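Local coordinates for protein glypican-1 (Homo sapiens, PDB 4YWT) that carries heparan sulfate chains at the cell surface as a GPI-anchored proteoglycan and, through them, binds alpha-4(V) collagen in Schwann cell myelination, at residues L208-F222 and I299-I313. The protein carries 3 engineered substitutions. Numbering follows the deposited sequence.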
loop_
_atom_site.group_PDB
_atom_site.type_symbol
_atom_site.label_atom_id
_atom_site.label_comp_id
_atom_site.label_asym_id
_atom_site.label_seq_id
_atom_site.Cartn_x
_atom_site.Cartn_y
_atom_site.Cartn_z
ATOM N N LEU A 208 30.507 2.466 -4.856
ATOM C CA LEU A 208 29.398 3.076 -5.576
ATOM C C LEU A 208 28.581 2.024 -6.314
ATOM O O LEU A 208 27.354 2.073 -6.302
ATOM C CB LEU A 208 29.901 4.131 -6.563
ATOM C CG LEU A 208 28.798 4.873 -7.320
ATOM C CD1 LEU A 208 27.854 5.563 -6.341
ATOM C CD2 LEU A 208 29.383 5.872 -8.303
ATOM N N ARG A 209 29.264 1.072 -6.948
ATOM C CA ARG A 209 28.579 0.009 -7.679
ATOM C C ARG A 209 27.631 -0.760 -6.766
ATOM O O ARG A 209 26.421 -0.798 -7.002
ATOM C CB ARG A 209 29.581 -0.959 -8.313
ATOM C CG ARG A 209 28.929 -1.980 -9.239
ATOM C CD ARG A 209 29.926 -2.998 -9.786
ATOM N NE ARG A 209 30.192 -4.082 -8.844
ATOM C CZ ARG A 209 31.338 -4.247 -8.192
ATOM N NH1 ARG A 209 32.340 -3.400 -8.382
ATOM N NH2 ARG A 209 31.486 -5.264 -7.354
ATOM N N LEU A 210 28.193 -1.359 -5.720
ATOM C CA LEU A 210 27.418 -2.161 -4.780
ATOM C C LEU A 210 26.272 -1.361 -4.161
ATOM O O LEU A 210 25.095 -1.750 -4.259
ATOM C CB LEU A 210 28.328 -2.706 -3.677
ATOM C CG LEU A 210 29.378 -3.734 -4.105
ATOM C CD1 LEU A 210 30.402 -3.947 -3.001
ATOM C CD2 LEU A 210 28.715 -5.049 -4.486
ATOM N N ARG A 211 26.626 -0.237 -3.542
ATOM C CA ARG A 211 25.652 0.583 -2.830
ATOM C C ARG A 211 24.517 1.057 -3.731
ATOM O O ARG A 211 23.348 0.932 -3.369
ATOM C CB ARG A 211 26.341 1.782 -2.178
ATOM C CG ARG A 211 27.211 1.404 -0.993
ATOM C CD ARG A 211 27.864 2.618 -0.359
ATOM N NE ARG A 211 28.653 2.244 0.811
ATOM C CZ ARG A 211 28.158 2.121 2.038
ATOM N NH1 ARG A 211 28.951 1.774 3.042
ATOM N NH2 ARG A 211 26.869 2.343 2.262
ATOM N N ALA A 212 24.853 1.590 -4.902
ATOM C CA ALA A 212 23.825 2.075 -5.817
ATOM C C ALA A 212 22.949 0.925 -6.302
ATOM O O ALA A 212 21.718 1.050 -6.353
ATOM C CB ALA A 212 24.448 2.801 -6.994
ATOM N N THR A 213 23.590 -0.191 -6.649
ATOM C CA THR A 213 22.874 -1.371 -7.122
ATOM C C THR A 213 21.827 -1.830 -6.114
ATOM O O THR A 213 20.675 -2.065 -6.475
ATOM C CB THR A 213 23.830 -2.541 -7.413
ATOM O OG1 THR A 213 24.701 -2.189 -8.497
ATOM C CG2 THR A 213 23.046 -3.786 -7.789
ATOM N N ARG A 214 22.224 -1.948 -4.852
ATOM C CA ARG A 214 21.284 -2.340 -3.804
ATOM C C ARG A 214 20.192 -1.285 -3.570
ATOM O O ARG A 214 18.985 -1.556 -3.706
ATOM C CB ARG A 214 22.041 -2.611 -2.501
ATOM C CG ARG A 214 21.170 -2.617 -1.258
ATOM C CD ARG A 214 21.989 -2.884 -0.001
ATOM N NE ARG A 214 23.186 -2.050 0.076
ATOM C CZ ARG A 214 23.183 -0.750 0.361
ATOM N NH1 ARG A 214 24.327 -0.082 0.409
ATOM N NH2 ARG A 214 22.041 -0.114 0.589
ATOM N N ALA A 215 20.633 -0.074 -3.243
ATOM C CA ALA A 215 19.748 0.983 -2.770
ATOM C C ALA A 215 18.734 1.460 -3.807
ATOM O O ALA A 215 17.583 1.734 -3.462
ATOM C CB ALA A 215 20.573 2.162 -2.280
ATOM N N PHE A 216 19.144 1.570 -5.068
ATOM C CA PHE A 216 18.240 2.126 -6.073
ATOM C C PHE A 216 17.124 1.150 -6.455
ATOM O O PHE A 216 15.964 1.553 -6.608
ATOM C CB PHE A 216 19.022 2.571 -7.310
ATOM C CG PHE A 216 19.602 3.954 -7.185
ATOM C CD1 PHE A 216 18.827 5.070 -7.456
ATOM C CD2 PHE A 216 20.914 4.139 -6.779
ATOM C CE1 PHE A 216 19.352 6.345 -7.334
ATOM C CE2 PHE A 216 21.445 5.409 -6.656
ATOM C CZ PHE A 216 20.662 6.514 -6.933
ATOM N N VAL A 217 17.459 -0.131 -6.588
ATOM C CA VAL A 217 16.434 -1.127 -6.872
ATOM C C VAL A 217 15.565 -1.325 -5.629
ATOM O O VAL A 217 14.366 -1.593 -5.744
ATOM C CB VAL A 217 17.033 -2.481 -7.340
ATOM C CG1 VAL A 217 17.771 -3.186 -6.214
ATOM C CG2 VAL A 217 15.939 -3.380 -7.902
ATOM N N ALA A 218 16.160 -1.165 -4.445
ATOM C CA ALA A 218 15.378 -1.205 -3.212
ATOM C C ALA A 218 14.306 -0.115 -3.220
ATOM O O ALA A 218 13.111 -0.391 -3.054
ATOM C CB ALA A 218 16.282 -1.055 -2.001
ATOM N N ALA A 219 14.747 1.123 -3.431
ATOM C CA ALA A 219 13.859 2.281 -3.473
ATOM C C ALA A 219 12.760 2.122 -4.521
ATOM O O ALA A 219 11.564 2.312 -4.234
ATOM C CB ALA A 219 14.664 3.541 -3.747
ATOM N N ARG A 220 13.177 1.774 -5.736
ATOM C CA ARG A 220 12.243 1.595 -6.842
ATOM C C ARG A 220 11.193 0.535 -6.530
ATOM O O ARG A 220 10.004 0.740 -6.774
ATOM C CB ARG A 220 12.988 1.217 -8.122
ATOM C CG ARG A 220 12.088 1.140 -9.343
ATOM C CD ARG A 220 12.480 -0.010 -10.249
ATOM N NE ARG A 220 13.811 0.165 -10.821
ATOM C CZ ARG A 220 14.579 -0.836 -11.238
ATOM N NH1 ARG A 220 14.150 -2.086 -11.139
ATOM N NH2 ARG A 220 15.777 -0.587 -11.747
ATOM N N SER A 221 11.636 -0.597 -5.991
ATOM C CA SER A 221 10.728 -1.693 -5.676
ATOM C C SER A 221 9.755 -1.303 -4.568
ATOM O O SER A 221 8.583 -1.686 -4.594
ATOM C CB SER A 221 11.515 -2.940 -5.275
ATOM O OG SER A 221 12.364 -3.358 -6.329
ATOM N N PHE A 222 10.242 -0.540 -3.594
ATOM C CA PHE A 222 9.384 -0.077 -2.508
ATOM C C PHE A 222 8.280 0.837 -3.045
ATOM O O PHE A 222 7.084 0.622 -2.779
ATOM C CB PHE A 222 10.210 0.647 -1.443
ATOM C CG PHE A 222 9.403 1.128 -0.269
ATOM C CD1 PHE A 222 9.028 0.251 0.736
ATOM C CD2 PHE A 222 9.029 2.456 -0.166
ATOM C CE1 PHE A 222 8.287 0.689 1.816
ATOM C CE2 PHE A 222 8.291 2.902 0.915
ATOM C CZ PHE A 222 7.919 2.018 1.906
ATOM N N ILE A 299 12.232 -4.645 2.545
ATOM C CA ILE A 299 13.070 -4.006 1.532
ATOM C C ILE A 299 13.667 -2.676 2.009
ATOM O O ILE A 299 14.705 -2.245 1.507
ATOM C CB ILE A 299 12.285 -3.771 0.215
ATOM C CG1 ILE A 299 13.244 -3.479 -0.942
ATOM C CG2 ILE A 299 11.271 -2.651 0.373
ATOM C CD1 ILE A 299 14.197 -4.616 -1.246
ATOM N N THR A 300 13.028 -2.043 2.989
ATOM C CA THR A 300 13.484 -0.742 3.479
ATOM C C THR A 300 14.859 -0.817 4.136
ATOM O O THR A 300 15.572 0.182 4.211
ATOM C CB THR A 300 12.488 -0.133 4.489
ATOM O OG1 THR A 300 12.400 -0.971 5.648
ATOM C CG2 THR A 300 11.115 0.013 3.861
ATOM N N ASP A 301 15.228 -2.003 4.612
ATOM C CA ASP A 301 16.536 -2.204 5.226
ATOM C C ASP A 301 17.654 -1.988 4.211
ATOM O O ASP A 301 18.751 -1.547 4.560
ATOM C CB ASP A 301 16.641 -3.609 5.826
ATOM C CG ASP A 301 15.782 -3.782 7.064
ATOM O OD1 ASP A 301 15.472 -2.767 7.723
ATOM O OD2 ASP A 301 15.419 -4.934 7.379
ATOM N N LYS A 302 17.357 -2.292 2.950
ATOM C CA LYS A 302 18.348 -2.231 1.881
ATOM C C LYS A 302 18.631 -0.805 1.419
ATOM O O LYS A 302 19.483 -0.591 0.558
ATOM C CB LYS A 302 17.894 -3.079 0.690
ATOM C CG LYS A 302 17.792 -4.560 0.998
ATOM C CD LYS A 302 19.061 -5.062 1.668
ATOM C CE LYS A 302 19.121 -6.581 1.680
ATOM N NZ LYS A 302 20.415 -7.073 2.230
ATOM N N PHE A 303 17.921 0.164 1.989
ATOM C CA PHE A 303 18.150 1.566 1.649
ATOM C C PHE A 303 19.529 2.007 2.132
ATOM O O PHE A 303 20.121 2.940 1.587
ATOM C CB PHE A 303 17.063 2.464 2.252
ATOM C CG PHE A 303 15.694 2.260 1.648
ATOM C CD1 PHE A 303 15.509 1.417 0.562
ATOM C CD2 PHE A 303 14.594 2.922 2.170
ATOM C CE1 PHE A 303 14.253 1.234 0.013
ATOM C CE2 PHE A 303 13.334 2.743 1.624
ATOM C CZ PHE A 303 13.164 1.899 0.545
ATOM N N TRP A 304 20.036 1.327 3.156
ATOM C CA TRP A 304 21.368 1.600 3.682
ATOM C C TRP A 304 22.254 0.363 3.636
ATOM O O TRP A 304 21.776 -0.751 3.416
ATOM C CB TRP A 304 21.296 2.102 5.123
ATOM C CG TRP A 304 20.429 3.295 5.326
ATOM C CD1 TRP A 304 20.808 4.604 5.270
ATOM C CD2 TRP A 304 19.033 3.292 5.640
ATOM N NE1 TRP A 304 19.730 5.419 5.524
ATOM C CE2 TRP A 304 18.628 4.637 5.755
ATOM C CE3 TRP A 304 18.086 2.283 5.832
ATOM C CZ2 TRP A 304 17.317 4.997 6.054
ATOM C CZ3 TRP A 304 16.783 2.642 6.128
ATOM C CH2 TRP A 304 16.410 3.988 6.234
ATOM N N GLY A 305 23.548 0.572 3.849
ATOM C CA GLY A 305 24.487 -0.521 4.011
ATOM C C GLY A 305 24.625 -0.870 5.481
ATOM O O GLY A 305 23.915 -0.322 6.324
ATOM N N THR A 306 25.533 -1.789 5.789
ATOM C CA THR A 306 25.745 -2.231 7.164
ATOM C C THR A 306 26.897 -1.504 7.863
ATOM O O THR A 306 27.178 -1.761 9.033
ATOM C CB THR A 306 26.013 -3.746 7.221
ATOM O OG1 THR A 306 27.132 -4.066 6.384
ATOM C CG2 THR A 306 24.793 -4.522 6.744
ATOM N N SER A 307 27.559 -0.600 7.148
ATOM C CA SER A 307 28.786 0.020 7.646
ATOM C C SER A 307 28.564 1.316 8.428
ATOM O O SER A 307 29.526 1.965 8.842
ATOM C CB SER A 307 29.746 0.287 6.484
ATOM O OG SER A 307 30.201 -0.926 5.910
ATOM N N GLY A 308 27.307 1.697 8.624
ATOM C CA GLY A 308 26.999 2.913 9.357
ATOM C C GLY A 308 27.241 4.152 8.518
ATOM O O GLY A 308 27.621 5.206 9.026
ATOM N N VAL A 309 27.005 4.014 7.219
ATOM C CA VAL A 309 27.205 5.090 6.258
ATOM C C VAL A 309 25.833 5.518 5.753
ATOM O O VAL A 309 24.897 4.718 5.754
ATOM C CB VAL A 309 28.107 4.643 5.082
ATOM C CG1 VAL A 309 28.413 5.804 4.144
ATOM C CG2 VAL A 309 29.396 4.034 5.608
ATOM N N GLU A 310 25.700 6.771 5.329
ATOM C CA GLU A 310 24.403 7.276 4.904
ATOM C C GLU A 310 24.007 6.624 3.587
ATOM O O GLU A 310 24.774 5.851 3.014
ATOM C CB GLU A 310 24.447 8.796 4.748
ATOM C CG GLU A 310 25.671 9.284 3.986
ATOM C CD GLU A 310 25.531 10.708 3.485
ATOM O OE1 GLU A 310 24.384 11.174 3.329
ATOM O OE2 GLU A 310 26.569 11.358 3.244
ATOM N N SER A 311 22.818 6.948 3.092
ATOM C CA SER A 311 22.311 6.285 1.900
ATOM C C SER A 311 22.947 6.876 0.652
ATOM O O SER A 311 23.102 8.092 0.538
ATOM C CB SER A 311 20.788 6.388 1.823
ATOM O OG SER A 311 20.288 5.624 0.739
ATOM N N VAL A 312 23.314 6.006 -0.282
ATOM C CA VAL A 312 23.998 6.425 -1.497
ATOM C C VAL A 312 23.062 7.204 -2.423
ATOM O O VAL A 312 23.514 7.991 -3.253
ATOM C CB VAL A 312 24.585 5.209 -2.248
ATOM C CG1 VAL A 312 23.473 4.332 -2.807
ATOM C CG2 VAL A 312 25.528 5.659 -3.353
ATOM N N ILE A 313 21.758 6.998 -2.255
ATOM C CA ILE A 313 20.751 7.650 -3.090
ATOM C C ILE A 313 20.888 9.173 -3.049
ATOM O O ILE A 313 20.590 9.864 -4.025
ATOM C CB ILE A 313 19.325 7.237 -2.659
ATOM C CG1 ILE A 313 19.152 5.722 -2.793
ATOM C CG2 ILE A 313 18.267 7.955 -3.485
ATOM C CD1 ILE A 313 17.914 5.183 -2.111
HETATM O O HOH W 1 23.926 2.818 0.551
HETATM O O HOH W 2 26.737 1.559 5.032
#
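Water 2 is gripped by three N-H groups: R211 NH2 gives it a bond of 2.9 Å, and the backbone N atoms of S307 and V309 add theirs, bridging the end of this arginine, whose NE is salt-bridged to E207, to the 307-309 turn of the loop. V309 CG1 lies over a face of that guanidinium, S307 CB at its edge. One helical turn on, R214 points its CG anti to the backbone N (chi1 163°) and bends at chi3, which lays its guanidinium along the loop backbone. R214 NH2 donates to K302 O at 2.6 Å; the acceptor lies in the guanidinium plane, but the donor stands above the carbonyl plane. G305 CA sits over one guanidinium face and R211 O over the opposite one, while R214 NH1 holds water 1 at 2.9 Å. V312 pushes CG1 against the helix backbone, 3.4 Å from R211 O, and against A215 CB; I313 CD1 reaches A219 CB at 4.0 Å. The small alanines let the loop come close, A215 and F303 having CA atoms 4.7 Å apart. F303 turns a ring edge to the backbone of A218 and, T-shaped, to the face of F222, with planes at 89°. F222 CE1 in turn meets T300 CG2 at 3.6 Å. The loop joining helix 286-299 to helix 316-328 is thus packed along helix 204-236 in glypican's elongated, mainly helical core. F110 of helix 70-129 meets F303 edge-to-face and touches I313, W319 of helix 316-328 touches R211 and V312, and helix 450-471 packs on I299 and S221.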